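PDB 6IL9: fructuronate-tagaturonate epimerase UxaE from Cohnella laeviribosi in complex with 1 glycerol from Cohnella laeviribosi, which probably catalyses the epimerisation that interconverts fructuronate and tagaturonate, using a TIM-barrel fold that carries a zinc ion. Local coordinates for residues Thr222-Gly226 / Pro227-His231; Ile230-Asp233 / Ala234-Met238; Ser289-Gly293 / Lys294-Ile298. All blocks are in the same frame, centred on the assembly; numbering follows the deposited sequence.

Contact 1. Residues Thr222-Gly226 / Pro227-His231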
ATOM      1  N   THR A 222      22.488   8.247 -28.419  1.00 33.34           N
ATOM      2  CA  THR A 222      21.292   7.432 -28.595  1.00 31.00           C
ATOM      3  C   THR A 222      21.507   6.104 -27.895  1.00 27.61           C
ATOM      4  O   THR A 222      22.521   5.435 -28.121  1.00 27.29           O
ATOM      5  CB  THR A 222      20.976   7.187 -30.075  1.00 34.63           C
ATOM      6  OG1 THR A 222      20.873   8.440 -30.757  1.00 35.83           O
ATOM      7  CG2 THR A 222      19.657   6.435 -30.213  1.00 29.66           C
ATOM      8  N   PHE A 223      20.562   5.728 -27.038  1.00 28.68           N
ATOM      9  CA  PHE A 223      20.622   4.472 -26.310  1.00 28.45           C
ATOM     10  C   PHE A 223      19.547   3.536 -26.837  1.00 23.94           C
ATOM     11  O   PHE A 223      18.402   3.950 -27.034  1.00 26.11           O
ATOM     12  CB  PHE A 223      20.446   4.707 -24.810  1.00 29.54           C
ATOM     13  CG  PHE A 223      21.493   5.602 -24.227  1.00 26.59           C
ATOM     14  CD1 PHE A 223      21.347   6.977 -24.278  1.00 27.44           C
ATOM     15  CD2 PHE A 223      22.633   5.065 -23.653  1.00 29.57           C
ATOM     16  CE1 PHE A 223      22.322   7.813 -23.755  1.00 30.06           C
ATOM     17  CE2 PHE A 223      23.616   5.897 -23.122  1.00 33.37           C
ATOM     18  CZ  PHE A 223      23.454   7.269 -23.176  1.00 29.68           C
ATOM     19  N   GLN A 224      19.924   2.286 -27.075  1.00 28.27           N
ATOM     20  CA  GLN A 224      19.008   1.280 -27.602  1.00 27.17           C
ATOM     21  C   GLN A 224      18.466   0.518 -26.403  1.00 28.21           C
ATOM     22  O   GLN A 224      19.185  -0.256 -25.764  1.00 33.64           O
ATOM     23  CB  GLN A 224      19.711   0.366 -28.600  1.00 26.48           C
ATOM     24  CG  GLN A 224      20.486   1.102 -29.690  1.00 29.87           C
ATOM     25  CD  GLN A 224      19.587   1.817 -30.690  1.00 29.15           C
ATOM     26  OE1 GLN A 224      18.414   1.474 -30.856  1.00 33.23           O
ATOM     27  NE2 GLN A 224      20.136   2.829 -31.354  1.00 32.45           N
ATOM     28  N   VAL A 225      17.198   0.763 -26.080  1.00 27.04           N
ATOM     29  CA  VAL A 225      16.529   0.072 -24.985  1.00 26.72           C
ATOM     30  C   VAL A 225      15.524  -0.883 -25.610  1.00 27.64           C
ATOM     31  O   VAL A 225      14.354  -0.535 -25.806  1.00 26.37           O
ATOM     32  CB  VAL A 225      15.866   1.073 -24.022  1.00 26.06           C
ATOM     33  CG1 VAL A 225      15.376   0.378 -22.769  1.00 24.75           C
ATOM     34  CG2 VAL A 225      16.858   2.175 -23.662  1.00 23.11           C
ATOM     35  N   GLY A 226      15.981  -2.083 -25.958  1.00 31.39           N
ATOM     36  CA  GLY A 226      15.203  -2.954 -26.803  1.00 28.74           C
ATOM     37  C   GLY A 226      14.891  -2.264 -28.115  1.00 29.70           C
ATOM     38  O   GLY A 226      15.762  -1.646 -28.741  1.00 29.23           O
ATOM     39  N   PRO A 227      13.629  -2.333 -28.550  1.00 27.41           N
ATOM     40  CA  PRO A 227      13.242  -1.711 -29.822  1.00 28.00           C
ATOM     41  C   PRO A 227      13.101  -0.203 -29.753  1.00 31.00           C
ATOM     42  O   PRO A 227      12.712   0.414 -30.751  1.00 29.83           O
ATOM     43  CB  PRO A 227      11.891  -2.377 -30.123  1.00 30.92           C
ATOM     44  CG  PRO A 227      11.324  -2.671 -28.773  1.00 31.39           C
ATOM     45  CD  PRO A 227      12.490  -2.983 -27.874  1.00 29.78           C
ATOM     46  N   HIS A 228      13.411   0.409 -28.616  1.00 26.02           N
ATOM     47  CA  HIS A 228      13.203   1.830 -28.404  1.00 27.91           C
ATOM     48  C   HIS A 228      14.537   2.559 -28.417  1.00 27.40           C
ATOM     49  O   HIS A 228      15.479   2.151 -27.736  1.00 30.63           O
ATOM     50  CB  HIS A 228      12.474   2.068 -27.080  1.00 26.54           C
ATOM     51  CG  HIS A 228      11.213   1.277 -26.961  1.00 26.21           C
ATOM     52  ND1 HIS A 228      10.074   1.594 -27.667  1.00 24.49           N
ATOM     53  CD2 HIS A 228      10.922   0.157 -26.259  1.00 27.59           C
ATOM     54  CE1 HIS A 228       9.127   0.720 -27.383  1.00 24.69           C
ATOM     55  NE2 HIS A 228       9.616  -0.167 -26.537  1.00 25.89           N
ATOM     56  N   ALA A 229      14.612   3.621 -29.198  1.00 27.26           N
ATOM     57  CA  ALA A 229      15.777   4.490 -29.222  1.00 27.54           C
ATOM     58  C   ALA A 229      15.478   5.700 -28.352  1.00 28.38           C
ATOM     59  O   ALA A 229      14.433   6.341 -28.512  1.00 26.69           O
ATOM     60  CB  ALA A 229      16.119   4.916 -30.649  1.00 31.92           C
ATOM     61  N   ILE A 230      16.373   5.985 -27.410  1.00 27.79           N
ATOM     62  CA  ILE A 230      16.249   7.132 -26.515  1.00 26.55           C
ATOM     63  C   ILE A 230      17.422   8.056 -26.804  1.00 23.95           C
ATOM     64  O   ILE A 230      18.582   7.666 -26.629  1.00 26.02           O
ATOM     65  CB  ILE A 230      16.226   6.710 -25.037  1.00 25.24           C
ATOM     66  CG1 ILE A 230      15.033   5.786 -24.766  1.00 28.39           C
ATOM     67  CG2 ILE A 230      16.174   7.936 -24.136  1.00 26.55           C
ATOM     68  CD1 ILE A 230      14.904   5.367 -23.305  1.00 27.06           C
ATOM     69  N   HIS A 231      17.121   9.263 -27.264  1.00 29.63           N
ATOM     70  CA  HIS A 231      18.136  10.214 -27.689  1.00 33.31           C
ATOM     71  C   HIS A 231      18.066  11.452 -26.808  1.00 26.78           C
ATOM     72  O   HIS A 231      16.977  11.911 -26.454  1.00 29.90           O
ATOM     73  CB  HIS A 231      17.943  10.597 -29.162  1.00 35.17           C
ATOM     74  CG  HIS A 231      19.034  11.459 -29.713  1.00 31.94           C
ATOM     75  ND1 HIS A 231      20.285  10.970 -30.025  1.00 36.68           N
ATOM     76  CD2 HIS A 231      19.061  12.781 -30.012  1.00 36.60           C
ATOM     77  CE1 HIS A 231      21.035  11.952 -30.491  1.00 34.83           C
ATOM     78  NE2 HIS A 231      20.318  13.061 -30.491  1.00 34.84           N
TER
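Thr222 OG1 and His231 ND1 lie 2.7 Å apart in a hydrogen bond that could run in either direction, and it links the two strands of an antiparallel beta hairpin near its open end, across a non-hydrogen-bonded pair. The imidazole turns its edge to the threonine: His231 sends CG anti to its backbone N (chi1 -174°), which carries ND1 over to the hydroxyl, while Thr222 CG2 turns the other way and meets Ala229 CB at 3.9 Å. Between the strands the ladder is short and regular. Phe223 and Ile230 exchange two nearly straight backbone bonds, Phe223 N to Ile230 O at 2.8 Å and Ile230 N to Phe223 O at 2.9 Å. Val225 and His228 form the last such pair, closed by a type II' turn in which Gly226 takes the positive phi. On the sheet face bearing Phe223, Val225, His228 and Ile230, Val225 CG2 packs on Ile230 CD1. That face lies against helices 281-293 and 319-336, with Phe285 meeting Phe223, Val225 and Ile230. At the turn, Pro227 CG stands 3.7 Å above the plane of the His228 ring, displaced toward its rim, while Val225 O lies at the edge of that ring, 3.5 Å from His228 CD2.

Contact 2. Residues Ile230-Asp233 / Ala234-Met238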
ATOM      1  N   ILE A 230      16.373   5.985 -27.410  1.00 27.79           N
ATOM      2  CA  ILE A 230      16.249   7.132 -26.515  1.00 26.55           C
ATOM      3  C   ILE A 230      17.422   8.056 -26.804  1.00 23.95           C
ATOM      4  O   ILE A 230      18.582   7.666 -26.629  1.00 26.02           O
ATOM      5  CB  ILE A 230      16.226   6.710 -25.037  1.00 25.24           C
ATOM      6  CG1 ILE A 230      15.033   5.786 -24.766  1.00 28.39           C
ATOM      7  CG2 ILE A 230      16.174   7.936 -24.136  1.00 26.55           C
ATOM      8  CD1 ILE A 230      14.904   5.367 -23.305  1.00 27.06           C
ATOM      9  N   HIS A 231      17.121   9.263 -27.264  1.00 29.63           N
ATOM     10  CA  HIS A 231      18.136  10.214 -27.689  1.00 33.31           C
ATOM     11  C   HIS A 231      18.066  11.452 -26.808  1.00 26.78           C
ATOM     12  O   HIS A 231      16.977  11.911 -26.454  1.00 29.90           O
ATOM     13  CB  HIS A 231      17.943  10.597 -29.162  1.00 35.17           C
ATOM     14  CG  HIS A 231      19.034  11.459 -29.713  1.00 31.94           C
ATOM     15  ND1 HIS A 231      20.285  10.970 -30.025  1.00 36.68           N
ATOM     16  CD2 HIS A 231      19.061  12.781 -30.012  1.00 36.60           C
ATOM     17  CE1 HIS A 231      21.035  11.952 -30.491  1.00 34.83           C
ATOM     18  NE2 HIS A 231      20.318  13.061 -30.491  1.00 34.84           N
ATOM     19  N   PHE A 232      19.231  11.981 -26.446  1.00 32.73           N
ATOM     20  CA  PHE A 232      19.328  13.202 -25.651  1.00 32.51           C
ATOM     21  C   PHE A 232      20.006  14.276 -26.486  1.00 34.17           C
ATOM     22  O   PHE A 232      21.170  14.126 -26.867  1.00 32.34           O
ATOM     23  CB  PHE A 232      20.107  12.965 -24.359  1.00 32.89           C
ATOM     24  CG  PHE A 232      19.440  12.005 -23.428  1.00 28.16           C
ATOM     25  CD1 PHE A 232      19.675  10.646 -23.539  1.00 31.32           C
ATOM     26  CD2 PHE A 232      18.575  12.462 -22.444  1.00 31.43           C
ATOM     27  CE1 PHE A 232      19.062   9.756 -22.687  1.00 26.99           C
ATOM     28  CE2 PHE A 232      17.950  11.571 -21.578  1.00 28.47           C
ATOM     29  CZ  PHE A 232      18.201  10.218 -21.702  1.00 28.45           C
ATOM     30  N   ASP A 233      19.274  15.343 -26.781  1.00 32.93           N
ATOM     31  CA  ASP A 233      19.898  16.560 -27.266  1.00 39.70           C
ATOM     32  C   ASP A 233      20.116  17.494 -26.078  1.00 40.60           C
ATOM     33  O   ASP A 233      19.725  17.194 -24.947  1.00 36.03           O
ATOM     34  CB  ASP A 233      19.060  17.199 -28.375  1.00 37.16           C
ATOM     35  CG  ASP A 233      17.692  17.626 -27.906  1.00 39.13           C
ATOM     36  OD1 ASP A 233      17.353  17.404 -26.728  1.00 43.89           O
ATOM     37  OD2 ASP A 233      16.936  18.189 -28.724  1.00 45.46           O
ATOM     38  N   ALA A 234      20.743  18.646 -26.326  1.00 38.43           N
ATOM     39  CA  ALA A 234      21.095  19.532 -25.222  1.00 32.49           C
ATOM     40  C   ALA A 234      19.860  19.999 -24.466  1.00 36.58           C
ATOM     41  O   ALA A 234      19.849  20.004 -23.229  1.00 35.18           O
ATOM     42  CB  ALA A 234      21.898  20.726 -25.741  1.00 35.44           C
ATOM     43  N   ALA A 235      18.803  20.378 -25.190  1.00 33.68           N
ATOM     44  CA  ALA A 235      17.622  20.934 -24.538  1.00 35.35           C
ATOM     45  C   ALA A 235      16.955  19.919 -23.613  1.00 34.98           C
ATOM     46  O   ALA A 235      16.551  20.264 -22.497  1.00 34.79           O
ATOM     47  CB  ALA A 235      16.631  21.435 -25.586  1.00 40.90           C
ATOM     48  N   THR A 236      16.813  18.669 -24.062  1.00 37.87           N
ATOM     49  CA  THR A 236      16.196  17.660 -23.204  1.00 35.47           C
ATOM     50  C   THR A 236      17.112  17.294 -22.036  1.00 32.46           C
ATOM     51  O   THR A 236      16.649  17.172 -20.895  1.00 34.01           O
ATOM     52  CB  THR A 236      15.831  16.420 -24.023  1.00 35.97           C
ATOM     53  OG1 THR A 236      16.996  15.925 -24.690  1.00 41.11           O
ATOM     54  CG2 THR A 236      14.774  16.765 -25.056  1.00 34.31           C
ATOM     55  N   LEU A 237      18.412  17.141 -22.302  1.00 31.63           N
ATOM     56  CA  LEU A 237      19.367  16.813 -21.242  1.00 30.04           C
ATOM     57  C   LEU A 237      19.380  17.881 -20.153  1.00 31.00           C
ATOM     58  O   LEU A 237      19.311  17.564 -18.959  1.00 29.82           O
ATOM     59  CB  LEU A 237      20.766  16.629 -21.831  1.00 30.74           C
ATOM     60  CG  LEU A 237      21.884  16.251 -20.847  1.00 29.23           C
ATOM     61  CD1 LEU A 237      21.509  15.002 -20.068  1.00 26.70           C
ATOM     62  CD2 LEU A 237      23.231  16.059 -21.526  1.00 26.19           C
ATOM     63  N   MET A 238      19.458  19.159 -20.543  1.00 30.82           N
ATOM     64  CA  MET A 238      19.511  20.232 -19.551  1.00 28.43           C
ATOM     65  C   MET A 238      18.262  20.259 -18.687  1.00 29.74           C
ATOM     66  O   MET A 238      18.343  20.440 -17.464  1.00 24.98           O
ATOM     67  CB  MET A 238      19.685  21.587 -20.241  1.00 30.32           C
ATOM     68  CG  MET A 238      21.018  21.764 -20.867  1.00 27.87           C
ATOM     69  SD  MET A 238      21.391  23.474 -21.380  1.00 27.34           S
ATOM     70  CE  MET A 238      22.875  23.038 -22.224  1.00 18.25           C
TER
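Asp233 OD1 takes two hydrogen bonds from a single residue, Thr236, whose backbone N and hydroxyl both turn to it. The bond from Thr236 OG1 is short, 2.5 Å, and arrives nearly along the C-O axis of the carboxylate oxygen. The other, from Thr236 N at 3.0 Å, comes on the syn side but 33° out of the carboxylate plane. The two side chains cross at about a right angle, and Thr236 CG2 also closes on OD1. What places these groups is a matching pair of torsions: in each residue the branch that makes the bond, Asp233 CG (chi1 63°) and Thr236 OG1 (chi1 56°), stands between its own backbone N and carbonyl carbon. An alanine at Asp233 would remove the carboxylate, and Thr236 N and OG1 would probably both be left without this acceptor at the start of the helix. One step further out, Asp233 O receives Leu237 N at 3.0 Å, opening the helical hydrogen-bond series. Just before the cap, Phe232 CA passes 3.7 Å from Thr236 OG1, while its ring meets Tyr218 edge-to-face and also touches Phe285; Leu237 packs on Leu219 and Leu286. The chain thus turns at Asp233 from strand segment 230-232 into helix 234-259, the axes of segments 230-232 and 234-238 standing nearly perpendicular, with Asp233 as a classic aspartate N-cap.

Contact 3. Residues Ser289-Gly293 / Lys294-Ile298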
ATOM      1  N   SER A 289      19.765   5.320 -15.061  1.00 16.52           N
ATOM      2  CA  SER A 289      21.155   5.160 -15.458  1.00 17.50           C
ATOM      3  C   SER A 289      22.092   5.751 -14.415  1.00 19.36           C
ATOM      4  O   SER A 289      23.141   5.175 -14.111  1.00 19.56           O
ATOM      5  CB  SER A 289      21.384   5.822 -16.816  1.00 22.39           C
ATOM      6  OG  SER A 289      22.677   5.539 -17.296  1.00 25.51           O
ATOM      7  N   GLU A 290      21.728   6.904 -13.855  1.00 18.63           N
ATOM      8  CA  GLU A 290      22.576   7.523 -12.845  1.00 16.79           C
ATOM      9  C   GLU A 290      22.615   6.695 -11.574  1.00 17.22           C
ATOM     10  O   GLU A 290      23.672   6.554 -10.954  1.00 20.11           O
ATOM     11  CB  GLU A 290      22.082   8.932 -12.526  1.00 18.96           C
ATOM     12  CG  GLU A 290      22.302   9.909 -13.657  1.00 21.01           C
ATOM     13  CD  GLU A 290      23.747   9.952 -14.100  1.00 26.29           C
ATOM     14  OE1 GLU A 290      24.611  10.426 -13.320  1.00 24.48           O
ATOM     15  OE2 GLU A 290      24.018   9.503 -15.228  1.00 25.56           O
ATOM     16  N   LEU A 291      21.463   6.183 -11.147  1.00 17.28           N
ATOM     17  CA  LEU A 291      21.422   5.384  -9.929  1.00 18.32           C
ATOM     18  C   LEU A 291      22.177   4.080 -10.107  1.00 22.84           C
ATOM     19  O   LEU A 291      22.967   3.681  -9.247  1.00 16.94           O
ATOM     20  CB  LEU A 291      19.973   5.100  -9.549  1.00 19.61           C
ATOM     21  CG  LEU A 291      19.157   6.335  -9.208  1.00 21.58           C
ATOM     22  CD1 LEU A 291      17.719   5.930  -9.045  1.00 24.87           C
ATOM     23  CD2 LEU A 291      19.692   6.960  -7.932  1.00 23.30           C
ATOM     24  N   ILE A 292      21.920   3.384 -11.213  1.00 22.31           N
ATOM     25  CA  ILE A 292      22.581   2.105 -11.432  1.00 23.63           C
ATOM     26  C   ILE A 292      24.088   2.310 -11.565  1.00 25.31           C
ATOM     27  O   ILE A 292      24.892   1.510 -11.064  1.00 26.26           O
ATOM     28  CB  ILE A 292      21.960   1.402 -12.657  1.00 24.51           C
ATOM     29  CG1 ILE A 292      20.457   1.193 -12.437  1.00 26.34           C
ATOM     30  CG2 ILE A 292      22.594   0.079 -12.875  1.00 28.68           C
ATOM     31  CD1 ILE A 292      20.113   0.267 -11.300  1.00 28.37           C
ATOM     32  N   GLY A 293      24.495   3.430 -12.171  1.00 22.30           N
ATOM     33  CA  GLY A 293      25.910   3.761 -12.236  1.00 23.28           C
ATOM     34  C   GLY A 293      26.549   3.963 -10.874  1.00 26.60           C
ATOM     35  O   GLY A 293      27.753   3.758 -10.715  1.00 27.54           O
ATOM     36  N   LYS A 294      25.760   4.355  -9.872  1.00 21.64           N
ATOM     37  CA  LYS A 294      26.270   4.559  -8.523  1.00 21.89           C
ATOM     38  C   LYS A 294      26.026   3.358  -7.614  1.00 20.96           C
ATOM     39  O   LYS A 294      26.099   3.492  -6.385  1.00 21.14           O
ATOM     40  CB  LYS A 294      25.664   5.825  -7.909  1.00 24.88           C
ATOM     41  CG  LYS A 294      26.347   7.097  -8.392  1.00 30.82           C
ATOM     42  CD  LYS A 294      27.729   7.233  -7.757  1.00 35.36           C
ATOM     43  CE  LYS A 294      27.632   7.872  -6.373  1.00 40.66           C
ATOM     44  NZ  LYS A 294      28.695   7.389  -5.441  1.00 43.76           N
ATOM     45  N   ASN A 295      25.726   2.195  -8.196  1.00 20.17           N
ATOM     46  CA  ASN A 295      25.607   0.926  -7.485  1.00 22.88           C
ATOM     47  C   ASN A 295      24.379   0.862  -6.587  1.00 19.91           C
ATOM     48  O   ASN A 295      24.344   0.072  -5.636  1.00 21.16           O
ATOM     49  CB  ASN A 295      26.881   0.630  -6.679  1.00 25.32           C
ATOM     50  CG  ASN A 295      28.144   0.726  -7.535  1.00 31.02           C
ATOM     51  OD1 ASN A 295      28.978   1.618  -7.348  1.00 40.54           O
ATOM     52  ND2 ASN A 295      28.282  -0.187  -8.482  1.00 28.17           N
ATOM     53  N   VAL A 296      23.352   1.653  -6.881  1.00 18.04           N
ATOM     54  CA  VAL A 296      22.122   1.622  -6.092  1.00 17.99           C
ATOM     55  C   VAL A 296      21.317   0.388  -6.486  1.00 17.18           C
ATOM     56  O   VAL A 296      21.155   0.095  -7.676  1.00 18.44           O
ATOM     57  CB  VAL A 296      21.310   2.909  -6.301  1.00 19.04           C
ATOM     58  CG1 VAL A 296      19.943   2.785  -5.626  1.00 19.22           C
ATOM     59  CG2 VAL A 296      22.085   4.125  -5.758  1.00 18.55           C
ATOM     60  N   ASP A 297      20.805  -0.335  -5.481  1.00 16.82           N
ATOM     61  CA  ASP A 297      20.046  -1.571  -5.680  1.00 19.99           C
ATOM     62  C   ASP A 297      18.561  -1.228  -5.613  1.00 17.80           C
ATOM     63  O   ASP A 297      18.030  -0.963  -4.535  1.00 19.85           O
ATOM     64  CB  ASP A 297      20.420  -2.602  -4.616  1.00 18.58           C
ATOM     65  CG  ASP A 297      19.725  -3.940  -4.805  1.00 22.78           C
ATOM     66  OD1 ASP A 297      19.167  -4.199  -5.890  1.00 22.96           O
ATOM     67  OD2 ASP A 297      19.755  -4.751  -3.851  1.00 26.39           O
ATOM     68  N   ILE A 298      17.902  -1.218  -6.765  1.00 16.44           N
ATOM     69  CA  ILE A 298      16.523  -0.745  -6.880  1.00 17.05           C
ATOM     70  C   ILE A 298      15.597  -1.947  -6.998  1.00 16.60           C
ATOM     71  O   ILE A 298      15.817  -2.820  -7.842  1.00 17.07           O
ATOM     72  CB  ILE A 298      16.371   0.178  -8.101  1.00 19.11           C
ATOM     73  CG1 ILE A 298      17.420   1.303  -8.045  1.00 21.20           C
ATOM     74  CG2 ILE A 298      14.947   0.707  -8.204  1.00 21.59           C
ATOM     75  CD1 ILE A 298      17.480   2.157  -9.312  1.00 23.75           C
TER
HETATM   76  O   HOH W   1      23.212  -0.972  -9.287  1.00 26.72           O
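Leu291 CG and the CG1 atoms of Ile292 and Ile298 all stand anti to their carbonyl carbons, and Ile298 then runs on extended (chi2 172°), which brings its CD1 back to the helix. There Ile298 CD1 lies 3.8 Å from Leu291 CD1, and the methyl Ile292 CD1 touches it at the same distance. The leucine and Ile298 side chains cross at about a right angle. A backbone torsion makes the return possible: Asn295 has a positive phi of 70°, and the chain reverses there. Leu291 O is gripped twice, by Lys294 N at 2.9 Å and by Val296 N at 3.1 Å, the two donors reaching it from opposite faces of its carbonyl plane. Asn295 N meanwhile bonds to Ile292 O from above the plane of the Ile292 carbonyl. A water donates to Val296 O at 2.8 Å and, weakly, to Ile292 O. On the helix side of the turn Leu291 packs on Met251 and Ile252 of helix 234-259; beyond it Val296 meets Phe268 and Ile298 meets Ile270 of barrel strand 267-271. Val296 N to Leu291 O enclosing Asn295 N to Ile292 O, with Leu291 CB and Val296 CB 4.1 Å apart, is the Schellman motif with its hydrophobic contact, ending helix 281-293 ahead of barrel strand 300-302.

In the fold
Taken from the N terminus, the three contacts follow in order, none crossing another or lying within it. Contact 1 closes the tight hairpin of strands 221-225 and 228-232; contact 2 begins on its second strand, sharing Ile230 and His231, and turns the chain into helix 234-259. The two also touch in space, where Phe223 CE1 and Phe232 CD1 pack 3.9 Å apart. That helix leads to barrel strand 267-271, after which helix 281-293 ends in contact 3, which closes the turn leading to barrel strand 300-302; the centres of contacts 1 and 3 are about 19 Å apart, with no direct touch. Helix 281-293 is the common thread: Phe285 and Leu286 meet the first two contacts, and its last turn belongs to the third.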